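PDB 3G9K: capsule biosynthesis protein CapD proenzyme from Bacillus anthracis, which cleaves the poly-gamma-D-glutamate capsule and, as a transpeptidase, links it by an amide bond to meso-diaminopimelic acid of the peptidoglycan. Local coordinates for residues A[59-64]-A[139-144]; A[72-77]-A[232-237]; A[80-85]-A[109-114]. One frame throughout, in Å; residues are numbered along the deposited sequence.

Interaction 1 (A[59-64]-A[139-144])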
loop_
_atom_site.group_PDB
_atom_site.type_symbol
_atom_site.label_atom_id
_atom_site.label_comp_id
_atom_site.label_asym_id
_atom_site.label_seq_id
_atom_site.Cartn_x
_atom_site.Cartn_y
_atom_site.Cartn_z
ATOM N N GLU A 59 -12.049 -0.043 -5.742
ATOM C CA GLU A 59 -10.994 -1.038 -5.753
ATOM C C GLU A 59 -11.137 -1.929 -4.510
ATOM O O GLU A 59 -10.182 -2.196 -3.811
ATOM C CB GLU A 59 -9.623 -0.377 -5.774
ATOM C CG GLU A 59 -8.587 -1.334 -6.241
ATOM C CD GLU A 59 -7.176 -0.794 -6.095
ATOM O OE1 GLU A 59 -6.871 -0.202 -5.037
ATOM O OE2 GLU A 59 -6.390 -0.972 -7.045
ATOM N N LEU A 60 -12.372 -2.351 -4.281
ATOM C CA LEU A 60 -12.849 -2.960 -3.035
ATOM C C LEU A 60 -12.195 -4.268 -2.632
ATOM O O LEU A 60 -12.164 -4.616 -1.430
ATOM C CB LEU A 60 -14.368 -3.126 -3.141
ATOM C CG LEU A 60 -14.856 -4.094 -4.228
ATOM C CD1 LEU A 60 -15.316 -5.417 -3.511
ATOM C CD2 LEU A 60 -15.967 -3.518 -5.090
ATOM N N HIS A 61 -11.616 -4.952 -3.610
ATOM C CA HIS A 61 -10.864 -6.189 -3.347
ATOM C C HIS A 61 -9.620 -5.916 -2.572
ATOM O O HIS A 61 -9.160 -6.783 -1.846
ATOM C CB HIS A 61 -10.485 -6.921 -4.640
ATOM C CG HIS A 61 -9.844 -6.063 -5.687
ATOM N ND1 HIS A 61 -10.571 -5.194 -6.481
ATOM C CD2 HIS A 61 -8.557 -5.929 -6.059
ATOM C CE1 HIS A 61 -9.751 -4.582 -7.312
ATOM N NE2 HIS A 61 -8.525 -5.026 -7.092
ATOM N N ALA A 62 -9.100 -4.697 -2.684
ATOM C CA ALA A 62 -7.718 -4.393 -2.200
ATOM C C ALA A 62 -7.603 -3.598 -0.915
ATOM O O ALA A 62 -6.562 -3.623 -0.258
ATOM C CB ALA A 62 -6.954 -3.666 -3.307
ATOM N N SER A 63 -8.615 -2.829 -0.566
ATOM C CA SER A 63 -8.592 -2.039 0.647
ATOM C C SER A 63 -10.027 -1.625 0.946
ATOM O O SER A 63 -10.914 -1.796 0.095
ATOM C CB SER A 63 -7.720 -0.789 0.505
ATOM O OG SER A 63 -8.340 0.237 -0.308
ATOM N N GLY A 64 -10.239 -1.051 2.123
ATOM C CA GLY A 64 -11.522 -0.422 2.425
ATOM C C GLY A 64 -11.844 -0.279 3.894
ATOM O O GLY A 64 -10.981 -0.434 4.768
ATOM N N ASP A 139 -11.509 -4.966 -15.900
ATOM C CA ASP A 139 -11.038 -6.336 -16.064
ATOM C C ASP A 139 -10.401 -6.917 -14.808
ATOM O O ASP A 139 -10.508 -8.113 -14.564
ATOM C CB ASP A 139 -10.062 -6.411 -17.245
ATOM C CG ASP A 139 -10.739 -6.085 -18.576
ATOM O OD1 ASP A 139 -11.570 -6.902 -19.052
ATOM O OD2 ASP A 139 -10.453 -4.996 -19.139
ATOM N N SER A 140 -9.745 -6.085 -14.012
ATOM C CA SER A 140 -9.055 -6.582 -12.830
ATOM C C SER A 140 -10.006 -6.972 -11.669
ATOM O O SER A 140 -9.750 -7.922 -10.929
ATOM C CB SER A 140 -8.086 -5.532 -12.341
ATOM O OG SER A 140 -8.792 -4.304 -12.175
ATOM N N LEU A 141 -11.069 -6.214 -11.482
ATOM C CA LEU A 141 -12.059 -6.574 -10.465
ATOM C C LEU A 141 -12.802 -7.858 -10.889
ATOM O O LEU A 141 -13.007 -8.749 -10.067
ATOM C CB LEU A 141 -13.042 -5.436 -10.208
ATOM C CG LEU A 141 -14.165 -5.745 -9.200
ATOM C CD1 LEU A 141 -13.612 -6.203 -7.867
ATOM C CD2 LEU A 141 -15.097 -4.560 -9.012
ATOM N N THR A 142 -13.189 -7.973 -12.161
ATOM C CA THR A 142 -13.756 -9.241 -12.657
ATOM C C THR A 142 -12.849 -10.428 -12.356
ATOM O O THR A 142 -13.267 -11.392 -11.730
ATOM C CB THR A 142 -14.081 -9.195 -14.168
ATOM O OG1 THR A 142 -14.872 -8.032 -14.442
ATOM C CG2 THR A 142 -14.864 -10.435 -14.592
HETATM N N MSE A 143 -11.630 -10.343 -12.730
HETATM C CA MSE A 143 -10.697 -11.450 -12.520
HETATM C C MSE A 143 -10.443 -11.752 -11.032
HETATM O O MSE A 143 -10.317 -12.912 -10.643
HETATM C CB MSE A 143 -9.384 -11.188 -13.257
HETATM C CG MSE A 143 -8.307 -12.209 -12.956
HETATM SE SE MSE A 143 -7.171 -11.615 -11.515
HETATM C CE MSE A 143 -5.790 -10.862 -12.660
ATOM N N ARG A 144 -10.282 -10.723 -10.210
ATOM C CA ARG A 144 -10.212 -10.900 -8.780
ATOM C C ARG A 144 -11.403 -11.659 -8.202
ATOM O O ARG A 144 -11.221 -12.548 -7.357
ATOM C CB ARG A 144 -10.100 -9.540 -8.102
ATOM C CG ARG A 144 -8.674 -9.020 -8.117
ATOM C CD ARG A 144 -7.903 -9.627 -6.994
ATOM N NE ARG A 144 -6.501 -9.775 -7.332
ATOM C CZ ARG A 144 -5.968 -10.817 -7.966
ATOM N NH1 ARG A 144 -6.709 -11.846 -8.342
ATOM N NH2 ARG A 144 -4.668 -10.826 -8.228
#
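The aliphatic part of R144 lies over one face of the H61 imidazole, a good illustration of how an arginine can serve as an apolar residue along its stem and as a cation at its tip. Traced outward, CB of R144 stands 4.2 Å above the ring plane, displaced toward the rim. CG makes the main contact: it sits 4.1 Å from the centroid of the H61 ring and 26° off the normal, a CH-pi interaction, with H61 CD2 as its nearest ring atom at 3.7 Å. The bend at chi2 (-82°) brings CD of R144 alongside the ring, 3.9 Å from H61 CD2. A further turn at chi3 then leads the guanidinium off, its plane 74° from that of the imidazole, and it forms a cation-pi pair with F23 of the second polypeptide. Backbone O of E59 occupies the opposite face of the H61 ring, also near its rim. L141 CD1 approaches the ring obliquely, 3.5 Å from H61 ND1; this buried nitrogen has no polar partner in the model. The other branch of L141 turns to L60, L141 CD2 to L60 CD2 at 4.2 Å, the two side chains crossing at about a right angle. Without a hydrogen bond between the segments, the contact rests on packing and the CH-pi interaction. It joins the loop after helix 44-58 to the start of helix 139-152, with L173 of strand 172-173 touching both leucines and F24 of the second polypeptide packing on H61.

Interaction 2 (A[72-77]-A[232-237])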
loop_
_atom_site.group_PDB
_atom_site.type_symbol
_atom_site.label_atom_id
_atom_site.label_comp_id
_atom_site.label_asym_id
_atom_site.label_seq_id
_atom_site.Cartn_x
_atom_site.Cartn_y
_atom_site.Cartn_z
ATOM N N LEU A 72 2.073 7.974 5.643
ATOM C CA LEU A 72 3.235 8.803 5.882
ATOM C C LEU A 72 2.906 10.170 5.336
ATOM O O LEU A 72 2.378 10.285 4.207
ATOM C CB LEU A 72 4.463 8.164 5.191
ATOM C CG LEU A 72 5.870 8.675 5.439
ATOM C CD1 LEU A 72 6.225 8.519 6.896
ATOM C CD2 LEU A 72 6.873 7.925 4.505
ATOM N N ILE A 73 3.143 11.209 6.144
ATOM C CA ILE A 73 2.871 12.597 5.749
ATOM C C ILE A 73 4.165 13.396 6.002
ATOM O O ILE A 73 4.596 13.575 7.167
ATOM C CB ILE A 73 1.697 13.250 6.505
ATOM C CG1 ILE A 73 0.391 12.423 6.425
ATOM C CG2 ILE A 73 1.411 14.626 5.913
ATOM C CD1 ILE A 73 -0.711 12.842 7.426
ATOM N N ILE A 74 4.771 13.869 4.916
ATOM C CA ILE A 74 6.000 14.669 4.987
ATOM C C ILE A 74 5.762 16.040 4.352
ATOM O O ILE A 74 5.574 16.162 3.139
ATOM C CB ILE A 74 7.209 13.951 4.302
ATOM C CG1 ILE A 74 7.341 12.473 4.733
ATOM C CG2 ILE A 74 8.535 14.741 4.543
ATOM C CD1 ILE A 74 7.763 12.165 6.184
ATOM N N SER A 75 5.712 17.067 5.205
ATOM C CA SER A 75 5.508 18.441 4.760
ATOM C C SER A 75 6.846 19.133 4.862
ATOM O O SER A 75 7.816 18.537 5.331
ATOM C CB SER A 75 4.478 19.162 5.631
ATOM O OG SER A 75 4.942 19.268 6.964
ATOM N N LYS A 76 6.888 20.385 4.430
ATOM C CA LYS A 76 8.084 21.229 4.612
ATOM C C LYS A 76 8.593 21.251 6.049
ATOM O O LYS A 76 9.789 21.306 6.268
ATOM C CB LYS A 76 7.820 22.664 4.106
ATOM C CG LYS A 76 8.361 22.883 2.708
ATOM C CD LYS A 76 7.490 23.793 1.824
ATOM C CE LYS A 76 7.976 23.672 0.373
ATOM N NZ LYS A 76 7.228 24.525 -0.619
ATOM N N ASP A 77 7.685 21.172 7.019
ATOM C CA ASP A 77 8.017 21.420 8.427
ATOM C C ASP A 77 7.818 20.235 9.390
ATOM O O ASP A 77 8.293 20.263 10.531
ATOM C CB ASP A 77 7.161 22.594 8.917
ATOM C CG ASP A 77 7.392 23.874 8.108
ATOM O OD1 ASP A 77 8.503 24.456 8.187
ATOM O OD2 ASP A 77 6.456 24.299 7.397
ATOM N N ASP A 232 17.692 11.964 2.073
ATOM C CA ASP A 232 17.096 11.626 3.375
ATOM C C ASP A 232 15.887 10.738 3.066
ATOM O O ASP A 232 15.126 11.038 2.132
ATOM C CB ASP A 232 16.618 12.851 4.127
ATOM C CG ASP A 232 17.730 13.794 4.490
ATOM O OD1 ASP A 232 18.728 13.364 5.097
ATOM O OD2 ASP A 232 17.559 14.980 4.180
ATOM N N VAL A 233 15.716 9.667 3.832
ATOM C CA VAL A 233 14.624 8.706 3.631
ATOM C C VAL A 233 13.755 8.626 4.878
ATOM O O VAL A 233 14.255 8.392 5.976
ATOM C CB VAL A 233 15.179 7.295 3.264
ATOM C CG1 VAL A 233 14.062 6.300 3.088
ATOM C CG2 VAL A 233 16.004 7.375 1.967
ATOM N N TYR A 234 12.453 8.822 4.678
ATOM C CA TYR A 234 11.435 8.686 5.717
ATOM C C TYR A 234 10.607 7.465 5.339
ATOM O O TYR A 234 10.169 7.334 4.174
ATOM C CB TYR A 234 10.557 9.934 5.756
ATOM C CG TYR A 234 11.381 11.179 5.955
ATOM C CD1 TYR A 234 11.844 11.919 4.859
ATOM C CD2 TYR A 234 11.755 11.583 7.245
ATOM C CE1 TYR A 234 12.629 13.072 5.052
ATOM C CE2 TYR A 234 12.539 12.698 7.443
ATOM C CZ TYR A 234 12.980 13.434 6.348
ATOM O OH TYR A 234 13.778 14.544 6.569
ATOM N N THR A 235 10.447 6.547 6.282
ATOM C CA THR A 235 9.703 5.331 5.986
ATOM C C THR A 235 8.894 4.828 7.199
ATOM O O THR A 235 8.877 5.449 8.261
ATOM C CB THR A 235 10.629 4.269 5.314
ATOM O OG1 THR A 235 9.847 3.150 4.805
ATOM C CG2 THR A 235 11.720 3.810 6.260
ATOM N N ALA A 236 8.195 3.725 7.014
ATOM C CA ALA A 236 7.176 3.303 7.952
ATOM C C ALA A 236 7.813 2.539 9.093
ATOM O O ALA A 236 8.563 1.603 8.855
ATOM C CB ALA A 236 6.147 2.428 7.216
ATOM N N PRO A 237 7.528 2.944 10.345
ATOM C CA PRO A 237 8.141 2.257 11.491
ATOM C C PRO A 237 7.424 0.976 11.918
ATOM O O PRO A 237 6.308 0.697 11.442
ATOM C CB PRO A 237 8.030 3.302 12.599
ATOM C CG PRO A 237 6.755 3.995 12.303
ATOM C CD PRO A 237 6.669 4.056 10.788
#
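The two outermost strands of this chain's four-stranded antiparallel sheet, 68-74 and 231-235, approach each other here through L72, I74 and Y234, a worked case of strands that pack through side chains instead of pairing with each other through their backbones. The axes of 72-74 and 232-235 come within 8.4 Å and run at 145°, roughly antiparallel. I74 CD1 reaches across to the root of the tyrosine, 3.6 Å from Y234 CB and 3.8 Å from Y234 CG, meeting the ring obliquely. In the isoleucine, chi1 (-47°) sets CG1 anti to the carbonyl carbon, and chi2 (-69°) then turns CD1 against Y234 CB. L72 inserts one methyl, CD2, against the backbone: it lies 3.4 Å from Y234 O and 4.1 Å from T235 CA. T235 points its CB the other way, and its OG1 is hydrogen-bonded to T63 OG1 of the second polypeptide. Residues L72 to I74 and D232 to T235 also take part in an antiparallel ladder with that polypeptide, carrying the sheet across the interface. The chemistry between the segments is almost wholly apolar, methyl against methylene, ring carbon and backbone; with no directional bond across it, the direct contact rests on shape and burial, while the strands' polar bonding goes to their sheet neighbours and the second polypeptide.

Interaction 3 (A[80-85]-A[109-114])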
loop_
_atom_site.group_PDB
_atom_site.type_symbol
_atom_site.label_atom_id
_atom_site.label_comp_id
_atom_site.label_asym_id
_atom_site.label_seq_id
_atom_site.Cartn_x
_atom_site.Cartn_y
_atom_site.Cartn_z
ATOM N N THR A 80 5.243 12.762 9.862
ATOM C CA THR A 80 4.300 12.007 10.693
ATOM C C THR A 80 3.979 10.677 10.035
ATOM O O THR A 80 3.874 10.597 8.807
ATOM C CB THR A 80 2.942 12.732 10.845
ATOM O OG1 THR A 80 3.128 14.129 11.137
ATOM C CG2 THR A 80 2.126 12.087 11.964
ATOM N N PHE A 81 3.806 9.658 10.852
ATOM C CA PHE A 81 3.290 8.381 10.389
ATOM C C PHE A 81 2.028 8.027 11.192
ATOM O O PHE A 81 2.072 7.971 12.408
ATOM C CB PHE A 81 4.307 7.240 10.531
ATOM C CG PHE A 81 3.809 5.963 9.934
ATOM C CD1 PHE A 81 3.907 5.751 8.573
ATOM C CD2 PHE A 81 3.164 5.027 10.702
ATOM C CE1 PHE A 81 3.392 4.595 7.992
ATOM C CE2 PHE A 81 2.651 3.870 10.116
ATOM C CZ PHE A 81 2.789 3.666 8.759
ATOM N N ILE A 82 0.889 7.849 10.525
ATOM C CA ILE A 82 -0.301 7.403 11.238
ATOM C C ILE A 82 -0.571 5.896 10.976
ATOM O O ILE A 82 -0.745 5.466 9.835
ATOM C CB ILE A 82 -1.531 8.225 10.888
ATOM C CG1 ILE A 82 -1.199 9.716 10.872
ATOM C CG2 ILE A 82 -2.666 7.871 11.855
ATOM C CD1 ILE A 82 -0.489 10.164 12.116
ATOM N N ASP A 83 -0.568 5.125 12.054
ATOM C CA ASP A 83 -0.796 3.698 12.045
ATOM C C ASP A 83 -2.273 3.406 12.357
ATOM O O ASP A 83 -2.708 3.519 13.511
ATOM C CB ASP A 83 0.118 3.037 13.094
ATOM C CG ASP A 83 -0.023 1.502 13.125
ATOM O OD1 ASP A 83 -1.029 0.959 12.613
ATOM O OD2 ASP A 83 0.897 0.815 13.610
ATOM N N TYR A 84 -3.039 3.009 11.338
ATOM C CA TYR A 84 -4.432 2.587 11.528
ATOM C C TYR A 84 -4.640 1.120 11.070
ATOM O O TYR A 84 -5.664 0.730 10.516
ATOM C CB TYR A 84 -5.406 3.579 10.861
ATOM C CG TYR A 84 -5.011 3.971 9.428
ATOM C CD1 TYR A 84 -5.572 3.349 8.334
ATOM C CD2 TYR A 84 -4.074 4.954 9.197
ATOM C CE1 TYR A 84 -5.197 3.693 7.060
ATOM C CE2 TYR A 84 -3.687 5.290 7.938
ATOM C CZ TYR A 84 -4.272 4.675 6.858
ATOM O OH TYR A 84 -3.857 5.026 5.590
ATOM N N ARG A 85 -3.655 0.301 11.401
ATOM C CA ARG A 85 -3.712 -1.089 11.174
ATOM C C ARG A 85 -4.708 -1.689 12.162
ATOM O O ARG A 85 -4.856 -1.178 13.287
ATOM C CB ARG A 85 -2.309 -1.652 11.381
ATOM C CG ARG A 85 -2.145 -3.063 10.967
ATOM C CD ARG A 85 -0.664 -3.375 10.698
ATOM N NE ARG A 85 -0.467 -4.803 10.471
ATOM C CZ ARG A 85 -0.828 -5.441 9.362
ATOM N NH1 ARG A 85 -1.421 -4.802 8.354
ATOM N NH2 ARG A 85 -0.583 -6.739 9.257
ATOM N N GLU A 109 -10.511 9.585 10.221
ATOM C CA GLU A 109 -11.027 10.645 11.080
ATOM C C GLU A 109 -9.926 11.327 11.884
ATOM O O GLU A 109 -9.940 12.554 12.012
ATOM C CB GLU A 109 -12.103 10.152 12.034
ATOM C CG GLU A 109 -12.661 11.281 12.929
ATOM C CD GLU A 109 -13.939 10.866 13.586
ATOM O OE1 GLU A 109 -14.964 10.781 12.883
ATOM O OE2 GLU A 109 -13.898 10.590 14.786
ATOM N N TYR A 110 -9.010 10.546 12.448
ATOM C CA TYR A 110 -7.845 11.064 13.170
ATOM C C TYR A 110 -6.944 11.949 12.298
ATOM O O TYR A 110 -6.492 13.021 12.702
ATOM C CB TYR A 110 -6.998 9.928 13.741
ATOM C CG TYR A 110 -5.845 10.433 14.587
ATOM C CD1 TYR A 110 -4.691 10.950 13.993
ATOM C CD2 TYR A 110 -5.931 10.443 15.990
ATOM C CE1 TYR A 110 -3.669 11.458 14.759
ATOM C CE2 TYR A 110 -4.893 10.946 16.769
ATOM C CZ TYR A 110 -3.784 11.447 16.145
ATOM O OH TYR A 110 -2.757 11.956 16.906
ATOM N N ILE A 111 -6.673 11.463 11.095
ATOM C CA ILE A 111 -5.915 12.199 10.092
ATOM C C ILE A 111 -6.612 13.489 9.754
ATOM O O ILE A 111 -6.010 14.538 9.730
ATOM C CB ILE A 111 -5.724 11.335 8.810
ATOM C CG1 ILE A 111 -4.735 10.203 9.157
ATOM C CG2 ILE A 111 -5.248 12.216 7.589
ATOM C CD1 ILE A 111 -4.643 8.983 8.138
ATOM N N HIS A 112 -7.912 13.418 9.457
ATOM C CA HIS A 112 -8.634 14.633 9.195
ATOM C C HIS A 112 -8.545 15.670 10.332
ATOM O O HIS A 112 -8.269 16.849 10.080
ATOM C CB HIS A 112 -10.113 14.341 8.949
ATOM C CG HIS A 112 -10.940 15.582 8.920
ATOM N ND1 HIS A 112 -11.457 16.152 10.066
ATOM C CD2 HIS A 112 -11.249 16.418 7.902
ATOM C CE1 HIS A 112 -12.077 17.275 9.744
ATOM N NE2 HIS A 112 -11.946 17.472 8.444
ATOM N N ASP A 113 -8.817 15.234 11.557
ATOM C CA ASP A 113 -8.939 16.158 12.685
ATOM C C ASP A 113 -7.604 16.774 13.072
ATOM O O ASP A 113 -7.555 17.861 13.669
ATOM C CB ASP A 113 -9.503 15.439 13.892
ATOM C CG ASP A 113 -10.962 15.081 13.720
ATOM O OD1 ASP A 113 -11.597 15.429 12.690
ATOM O OD2 ASP A 113 -11.479 14.421 14.621
ATOM N N ASN A 114 -6.515 16.096 12.746
ATOM C CA ASN A 114 -5.218 16.562 13.190
ATOM C C ASN A 114 -4.343 17.121 12.075
ATOM O O ASN A 114 -3.427 17.924 12.355
ATOM C CB ASN A 114 -4.497 15.460 13.956
ATOM C CG ASN A 114 -5.198 15.110 15.257
ATOM O OD1 ASN A 114 -5.136 15.869 16.237
ATOM N ND2 ASN A 114 -5.904 13.981 15.269
#
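I82 and I111 meet branch against branch, strand against helix, and their conformations decide which atoms touch. I82 places CG1 anti to its carbonyl carbon (chi1 -44°) and CG2 anti to its backbone N, leaving both within about 4 Å of the helix residue: I111 CG1 fits against the fork, 4.0 Å from I82 CG1 and 4.1 Å from I82 CG2. The two side chains slide past each other in opposite directions. I111 is extended beyond its first branch carbon (chi2 165°), which carries I111 CD1 to 3.8 Å from Y84 CE2, an oblique approach to that ring. The Y84 ring takes a less common course, CG lying between the backbone N and the carbonyl carbon (chi1 47°), and its OH is hydrogen-bonded to N18 of the second polypeptide. At the margin, I82 CG2 lies 4.3 Å from Y110 CD1. N114 ND2 donates to Y110 O at 2.8 Å and also stands 3.2 Å above the centre of the Y110 ring. At the end of the strand, D83 OD1 accepts from R85 N at 3.0 Å, an Asx turn, while the D83 carboxylate also forms salt bridges with R221 and with R55 of the second polypeptide. I111 touches V45 and I49 of helix 44-58 as well, so one side chain meets both the strand and a second helix. Helices layered on a face of an antiparallel sheet fit the alpha-beta-beta-alpha sandwich of the Ntn-hydrolase clan, to which gamma-glutamyltransferases belong.

Overall arrangement
This chain is one of two polypeptides made from a single precursor, and all three contacts lie in its gamma-glutamyltransferase-family region. From the N terminus, the chain leaves helix 44-58 through 59-64, then builds strands 68-74 and 79-83, which open interactions 2 and 3. Interaction 3 closes first, at helix 104-115, with 23 residues between its segments. Interaction 1 closes next, at helix 139-152, and encloses interaction 3. Interaction 2 closes last, at strand 231-235, with 154 residues between its segments; it encloses interaction 3 but crosses interaction 1. Interactions 2 and 3 touch through neighbouring strands of one sheet; interaction 1, among helices, lies across the chain's centre, about 29 Å from interaction 2 between centres.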